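Local coordinates for 402AA LONG hypothetical molybdopterin biosynthesis MOEA protein (Pyrococcus horikoshii, PDB 1UZ5), which probably inserts molybdate into adenylyl-molybdopterin, releasing AMP and yielding Mo-molybdopterin in the biosynthesis of the molybdenum cofactor, at residues L318-A322 / L323-G327; C307-N310 / F311-V315. One frame throughout, in Å; residues are numbered along the deposited sequence.

Both contacts belong to helix 304-322, which lies largely in the probable molybdopterin binding domain. Contact 2 (307-315) is a stretch within the helix. It is mostly buried, and its chemistry is regular main-chain hydrogen bonding plus one threonine hydroxyl turned back onto the backbone. Contact 1 (318-327) comes further along, at the C-terminal end, where the helix stops and the chain turns into a loop. It is only partly buried: its leucines are buried, while Glu326 and Gly327 are exposed and poorly ordered. Its bonds follow a Schellman pattern instead, and an arginine holds a sulfate ion. The centres of the two contacts lie about 15 Å apart.

Contact 1. Residues L318-A322 / L323-G327; sequences LLLRA and LGREG. With SO4 (sulfate ion), chain C.
Leu320 and Arg325 meet where helix 304-322 gives way to a loop, and the backbone bonds carry most of the contact. Arg325 N donates to Leu320 O at 2.7 Å. Gly324 N donates to Arg321 O at 3.1 Å. Together they form a Schellman motif, with Gly324 at positive phi as the C-prime residue. Leu323 N also reaches Leu320 O, at 2.9 Å, from the opposite face of that carbonyl to Arg325 N. Two N-H groups thus grip one oxygen. A further bond from Leu323 N to Leu319 O is weak.

Nonpolar contacts run alongside. CB of Arg325 lies 3.9 Å from CB of Leu320. Arg321 CG also comes close to Glu326 CB, but this approach is doubtful, since Glu326 is poorly ordered and Arg321 has two conformers. The charged ends of this pair do not meet.

The Arg325 chain bends at chi2 (-103°) and chi3 (-70°), which carries its guanidinium away from the helix. There NH1 binds a sulfate ion, most likely picked up from the crystallisation medium, with NH1 to O2 at 2.9 Å, in the guanidinium plane. A second bond from NH1 to sulfate O3 is weak. Lys328 NZ and Arg158 N also hold the anion, and NH1 donates to Gly156 O. A leucine here would probably leave the sulfate with one positive partner fewer and Gly156 O without this donor.

Ala322 touches Ile21, Leu323 touches Pro181, and Arg321 touches Gln17 of helix 9-18. Strand 295-300 lies against the preceding turn of the helix.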
ATOM      1  N   LEU A 318       2.328  10.431  10.180  1.00 32.37           N
ATOM      2  CA  LEU A 318       1.204  11.330   9.944  1.00 31.68           C
ATOM      3  C   LEU A 318       0.549  11.030   8.599  1.00 37.72           C
ATOM      4  O   LEU A 318      -0.673  10.918   8.498  1.00 35.40           O
ATOM      5  CB  LEU A 318       1.678  12.786   9.958  1.00 22.08           C
ATOM      6  CG  LEU A 318       0.624  13.862   9.676  1.00 30.21           C
ATOM      7  CD1 LEU A 318      -0.470  13.806  10.733  1.00 35.01           C
ATOM      8  CD2 LEU A 318       1.279  15.236   9.663  1.00 31.52           C
ATOM      9  N   LEU A 319       1.373  10.901   7.565  1.00 29.03           N
ATOM     10  CA  LEU A 319       0.876  10.632   6.224  1.00 34.89           C
ATOM     11  C   LEU A 319       0.210   9.261   6.119  1.00 28.64           C
ATOM     12  O   LEU A 319      -0.835   9.119   5.488  1.00 33.92           O
ATOM     13  CB  LEU A 319       2.027  10.747   5.217  1.00 29.71           C
ATOM     14  CG  LEU A 319       2.733  12.107   5.275  1.00 36.67           C
ATOM     15  CD1 LEU A 319       3.825  12.190   4.215  1.00 31.00           C
ATOM     16  CD2 LEU A 319       1.707  13.215   5.069  1.00 37.75           C
ATOM     17  N   LEU A 320       0.814   8.256   6.742  1.00 24.92           N
ATOM     18  CA  LEU A 320       0.258   6.913   6.707  1.00 33.03           C
ATOM     19  C   LEU A 320      -1.119   6.876   7.365  1.00 42.07           C
ATOM     20  O   LEU A 320      -2.041   6.247   6.851  1.00 35.06           O
ATOM     21  CB  LEU A 320       1.202   5.927   7.402  1.00 27.20           C
ATOM     22  CG  LEU A 320       2.536   5.688   6.687  1.00 41.35           C
ATOM     23  CD1 LEU A 320       3.349   4.639   7.433  1.00 38.37           C
ATOM     24  CD2 LEU A 320       2.274   5.233   5.256  1.00 37.07           C
ATOM     25  N   ARG A 321      -1.258   7.559   8.498  1.00 34.86           N
ATOM     26  CA  ARG A 321      -2.532   7.593   9.206  1.00 34.87           C
ATOM     27  C   ARG A 321      -3.598   8.266   8.361  1.00 32.91           C
ATOM     28  O   ARG A 321      -4.763   7.882   8.400  1.00 39.31           O
ATOM     29  CB  ARG A 321      -2.379   8.324  10.535  1.00 38.73           C
ATOM     30  CG  ARG A 321      -1.578   7.543  11.559  1.00 42.73           C
ATOM     31  CD  ARG A 321      -1.113   8.450  12.676  1.00 44.34           C
ATOM     32  NE  ARG A 321      -0.213   7.720  13.567  0.50 36.82           N
ATOM     33  CZ  ARG A 321       0.756   8.279  14.285  0.50 38.70           C
ATOM     34  NH1 ARG A 321       1.516   7.522  15.063  0.50 34.00           N
ATOM     35  NH2 ARG A 321       0.973   9.587  14.219  0.50 25.36           N
ATOM     36  N   ALA A 322      -3.199   9.271   7.592  1.00 29.13           N
ATOM     37  CA  ALA A 322      -4.137   9.971   6.726  1.00 31.67           C
ATOM     38  C   ALA A 322      -4.621   9.036   5.614  1.00 33.47           C
ATOM     39  O   ALA A 322      -5.677   9.256   5.022  1.00 31.02           O
ATOM     40  CB  ALA A 322      -3.470  11.177   6.117  1.00 24.76           C
ATOM     41  N   LEU A 323      -3.839   7.998   5.333  1.00 26.05           N
ATOM     42  CA  LEU A 323      -4.187   7.045   4.282  1.00 37.04           C
ATOM     43  C   LEU A 323      -4.699   5.728   4.857  1.00 33.54           C
ATOM     44  O   LEU A 323      -4.723   4.712   4.164  1.00 33.13           O
ATOM     45  CB  LEU A 323      -2.963   6.784   3.397  1.00 28.95           C
ATOM     46  CG  LEU A 323      -2.447   7.985   2.607  1.00 28.46           C
ATOM     47  CD1 LEU A 323      -1.091   7.661   2.015  1.00 27.48           C
ATOM     48  CD2 LEU A 323      -3.439   8.355   1.520  1.00 25.78           C
ATOM     49  N   GLY A 324      -5.099   5.754   6.128  1.00 29.87           N
ATOM     50  CA  GLY A 324      -5.603   4.559   6.777  1.00 30.50           C
ATOM     51  C   GLY A 324      -4.551   3.478   6.906  1.00 36.41           C
ATOM     52  O   GLY A 324      -4.872   2.308   7.109  1.00 41.74           O
ATOM     53  N   ARG A 325      -3.290   3.871   6.788  1.00 41.86           N
ATOM     54  CA  ARG A 325      -2.172   2.938   6.881  1.00 46.19           C
ATOM     55  C   ARG A 325      -1.521   3.089   8.248  1.00 64.19           C
ATOM     56  O   ARG A 325      -0.420   2.592   8.481  1.00 64.18           O
ATOM     57  CB  ARG A 325      -1.136   3.256   5.805  1.00 48.09           C
ATOM     58  CG  ARG A 325      -1.730   3.707   4.488  1.00 58.00           C
ATOM     59  CD  ARG A 325      -1.691   2.607   3.464  1.00 49.09           C
ATOM     60  NE  ARG A 325      -0.333   2.309   3.024  1.00 42.36           N
ATOM     61  CZ  ARG A 325      -0.006   1.216   2.345  1.00 50.71           C
ATOM     62  NH1 ARG A 325      -0.946   0.329   2.040  1.00 33.60           N
ATOM     63  NH2 ARG A 325       1.250   1.007   1.971  1.00 45.90           N
ATOM     64  N   GLU A 326      -2.208   3.799   9.137  1.00 76.81           N
ATOM     65  CA  GLU A 326      -1.724   4.044  10.491  1.00 88.46           C
ATOM     66  C   GLU A 326      -1.060   2.819  11.107  1.00 90.23           C
ATOM     67  O   GLU A 326      -1.718   1.975  11.714  1.00 93.03           O
ATOM     68  CB  GLU A 326      -2.885   4.531  11.365  1.00 94.40           C
ATOM     69  CG  GLU A 326      -4.259   4.093  10.875  1.00102.78           C
ATOM     70  CD  GLU A 326      -5.365   5.034  11.323  1.00113.20           C
ATOM     71  OE1 GLU A 326      -5.551   5.201  12.547  1.00118.80           O
ATOM     72  OE2 GLU A 326      -6.049   5.608  10.447  1.00110.77           O
ATOM     73  N   GLY A 327       0.258   2.739  10.947  1.00 93.27           N
ATOM     74  CA  GLY A 327       1.012   1.615  11.470  1.00 98.02           C
ATOM     75  C   GLY A 327       1.439   0.712  10.329  1.00101.78           C
ATOM     76  O   GLY A 327       1.032  -0.448  10.257  1.00104.32           O
TER
HETATM   77  S   SO4 C1404      -0.512  -3.115   1.365  1.00 73.77           S
HETATM   78  O1  SO4 C1404      -1.096  -3.544   2.820  1.00 68.46           O
HETATM   79  O2  SO4 C1404      -1.523  -2.247   0.802  1.00 40.08           O
HETATM   80  O3  SO4 C1404       0.649  -2.527   1.496  1.00 72.81           O
HETATM   81  O4  SO4 C1404      -0.500  -4.361   0.642  1.00 77.87           O

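Contact 2. Residues C307-N310 / F311-V315; sequences CLTN and FTLLV
Leu308 and Thr312 are joined twice at one carbonyl. The main-chain bond runs from Thr312 N to Leu308 O at 3.0 Å and is nearly straight, with an angle of 164° at the hydrogen. The hydroxyl adds a second, Thr312 OG1 donating to Leu308 O at 2.9 Å. The two donors come from opposite faces of the carbonyl plane. A chi1 of -60° places OG1 beside its own backbone N, where it can reach the carbonyl four residues earlier. This bond gives the hydroxyl an acceptor within the helix itself.

The other main-chain bonds are of the same i to i+4 kind. Phe311 N donates to Cys307 O at 2.8 Å. Leu313 N pairs in the same way with Thr309 O, and Leu314 N with Asn310 O. A wider, pi-type turn is found at 311-315, although Val315 N still bonds to Phe311 O. This is the first half of helix 304-322, which follows strand 295-300 after a short loop. That strand runs parallel to strand 249-253 in the mixed sheet of the probable molybdopterin binding domain.

Side-chain contacts between turns are few. CG2 of Thr309 and CD1 of Leu313 meet at 3.9 Å, and the two side chains run alongside each other. The Thr309 hydroxyl is bonded backward, to Thr305 O. CB of Leu314 rests 3.4 Å from Asn310 O.

The flanks of the helix meet different parts of the fold. Cys307 and Phe311 pack on Leu212 of helix 208-219, and Phe311 also reaches Ile216 there. Leu314 and Val315 touch Phe298 of strand 295-300. Thr309, Thr312 and Leu313 lie against Phe378 of strand 377-381.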
ATOM      1  N   CYS A 307      17.654  14.385   7.327  1.00 26.32           N
ATOM      2  CA  CYS A 307      16.356  14.840   6.843  1.00 27.86           C
ATOM      3  C   CYS A 307      15.505  13.596   6.607  1.00 32.60           C
ATOM      4  O   CYS A 307      14.332  13.545   6.981  1.00 28.12           O
ATOM      5  CB  CYS A 307      16.532  15.595   5.526  1.00 22.69           C
ATOM      6  SG  CYS A 307      15.014  16.152   4.734  1.00 28.65           S
ATOM      7  N   LEU A 308      16.121  12.591   5.994  1.00 27.74           N
ATOM      8  CA  LEU A 308      15.445  11.338   5.688  1.00 32.69           C
ATOM      9  C   LEU A 308      15.016  10.631   6.969  1.00 38.98           C
ATOM     10  O   LEU A 308      13.890  10.137   7.077  1.00 27.25           O
ATOM     11  CB  LEU A 308      16.380  10.441   4.875  1.00 35.58           C
ATOM     12  CG  LEU A 308      15.859   9.080   4.422  1.00 38.33           C
ATOM     13  CD1 LEU A 308      14.546   9.245   3.673  1.00 34.95           C
ATOM     14  CD2 LEU A 308      16.909   8.418   3.542  1.00 42.98           C
ATOM     15  N   THR A 309      15.920  10.587   7.941  1.00 34.57           N
ATOM     16  CA  THR A 309      15.631   9.946   9.215  1.00 30.03           C
ATOM     17  C   THR A 309      14.497  10.643   9.948  1.00 31.61           C
ATOM     18  O   THR A 309      13.557   9.993  10.402  1.00 31.64           O
ATOM     19  CB  THR A 309      16.879   9.921  10.118  1.00 31.28           C
ATOM     20  OG1 THR A 309      17.820   8.983   9.591  1.00 32.47           O
ATOM     21  CG2 THR A 309      16.512   9.521  11.544  1.00 35.77           C
ATOM     22  N   ASN A 310      14.576  11.966  10.064  1.00 29.35           N
ATOM     23  CA  ASN A 310      13.533  12.707  10.761  1.00 29.07           C
ATOM     24  C   ASN A 310      12.209  12.671  10.003  1.00 36.70           C
ATOM     25  O   ASN A 310      11.139  12.692  10.609  1.00 27.19           O
ATOM     26  CB  ASN A 310      13.970  14.152  10.987  1.00 38.57           C
ATOM     27  CG  ASN A 310      14.965  14.285  12.126  1.00 44.25           C
ATOM     28  OD1 ASN A 310      15.976  13.584  12.173  1.00 47.66           O
ATOM     29  ND2 ASN A 310      14.683  15.191  13.050  1.00 46.32           N
ATOM     30  N   PHE A 311      12.287  12.629   8.677  1.00 28.78           N
ATOM     31  CA  PHE A 311      11.092  12.568   7.840  1.00 28.46           C
ATOM     32  C   PHE A 311      10.337  11.287   8.191  1.00 24.05           C
ATOM     33  O   PHE A 311       9.137  11.301   8.458  1.00 32.53           O
ATOM     34  CB  PHE A 311      11.497  12.549   6.361  1.00 29.21           C
ATOM     35  CG  PHE A 311      10.380  12.173   5.416  1.00 23.98           C
ATOM     36  CD1 PHE A 311       9.341  13.055   5.158  1.00 22.17           C
ATOM     37  CD2 PHE A 311      10.391  10.945   4.766  1.00 31.61           C
ATOM     38  CE1 PHE A 311       8.329  12.722   4.260  1.00 23.79           C
ATOM     39  CE2 PHE A 311       9.385  10.599   3.866  1.00 23.10           C
ATOM     40  CZ  PHE A 311       8.352  11.493   3.613  1.00 26.45           C
ATOM     41  N   THR A 312      11.074  10.183   8.200  1.00 28.22           N
ATOM     42  CA  THR A 312      10.520   8.872   8.499  1.00 31.30           C
ATOM     43  C   THR A 312       9.918   8.779   9.898  1.00 40.51           C
ATOM     44  O   THR A 312       8.833   8.219  10.086  1.00 33.74           O
ATOM     45  CB  THR A 312      11.605   7.801   8.359  1.00 29.59           C
ATOM     46  OG1 THR A 312      12.104   7.812   7.017  1.00 34.96           O
ATOM     47  CG2 THR A 312      11.047   6.416   8.686  1.00 34.93           C
ATOM     48  N   LEU A 313      10.622   9.336  10.876  1.00 39.92           N
ATOM     49  CA  LEU A 313      10.172   9.297  12.262  1.00 38.73           C
ATOM     50  C   LEU A 313       8.984  10.188  12.587  1.00 37.39           C
ATOM     51  O   LEU A 313       8.104   9.796  13.351  1.00 37.53           O
ATOM     52  CB  LEU A 313      11.328   9.662  13.196  1.00 36.78           C
ATOM     53  CG  LEU A 313      12.423   8.613  13.387  1.00 46.26           C
ATOM     54  CD1 LEU A 313      13.608   9.223  14.117  1.00 43.53           C
ATOM     55  CD2 LEU A 313      11.855   7.436  14.168  1.00 38.16           C
ATOM     56  N   LEU A 314       8.946  11.376  11.993  1.00 30.35           N
ATOM     57  CA  LEU A 314       7.889  12.339  12.292  1.00 34.99           C
ATOM     58  C   LEU A 314       6.795  12.561  11.257  1.00 34.22           C
ATOM     59  O   LEU A 314       5.616  12.634  11.602  1.00 37.10           O
ATOM     60  CB  LEU A 314       8.517  13.699  12.611  1.00 32.65           C
ATOM     61  CG  LEU A 314       9.650  13.739  13.643  1.00 40.60           C
ATOM     62  CD1 LEU A 314      10.167  15.161  13.766  1.00 32.19           C
ATOM     63  CD2 LEU A 314       9.152  13.233  14.987  1.00 40.41           C
ATOM     64  N   VAL A 315       7.173  12.683   9.991  1.00 30.41           N
ATOM     65  CA  VAL A 315       6.184  12.953   8.959  1.00 29.25           C
ATOM     66  C   VAL A 315       5.468  11.723   8.414  1.00 32.40           C
ATOM     67  O   VAL A 315       4.252  11.742   8.227  1.00 26.45           O
ATOM     68  CB  VAL A 315       6.819  13.730   7.785  1.00 28.32           C
ATOM     69  CG1 VAL A 315       5.738  14.178   6.812  1.00 26.92           C
ATOM     70  CG2 VAL A 315       7.591  14.942   8.320  1.00 28.58           C
TER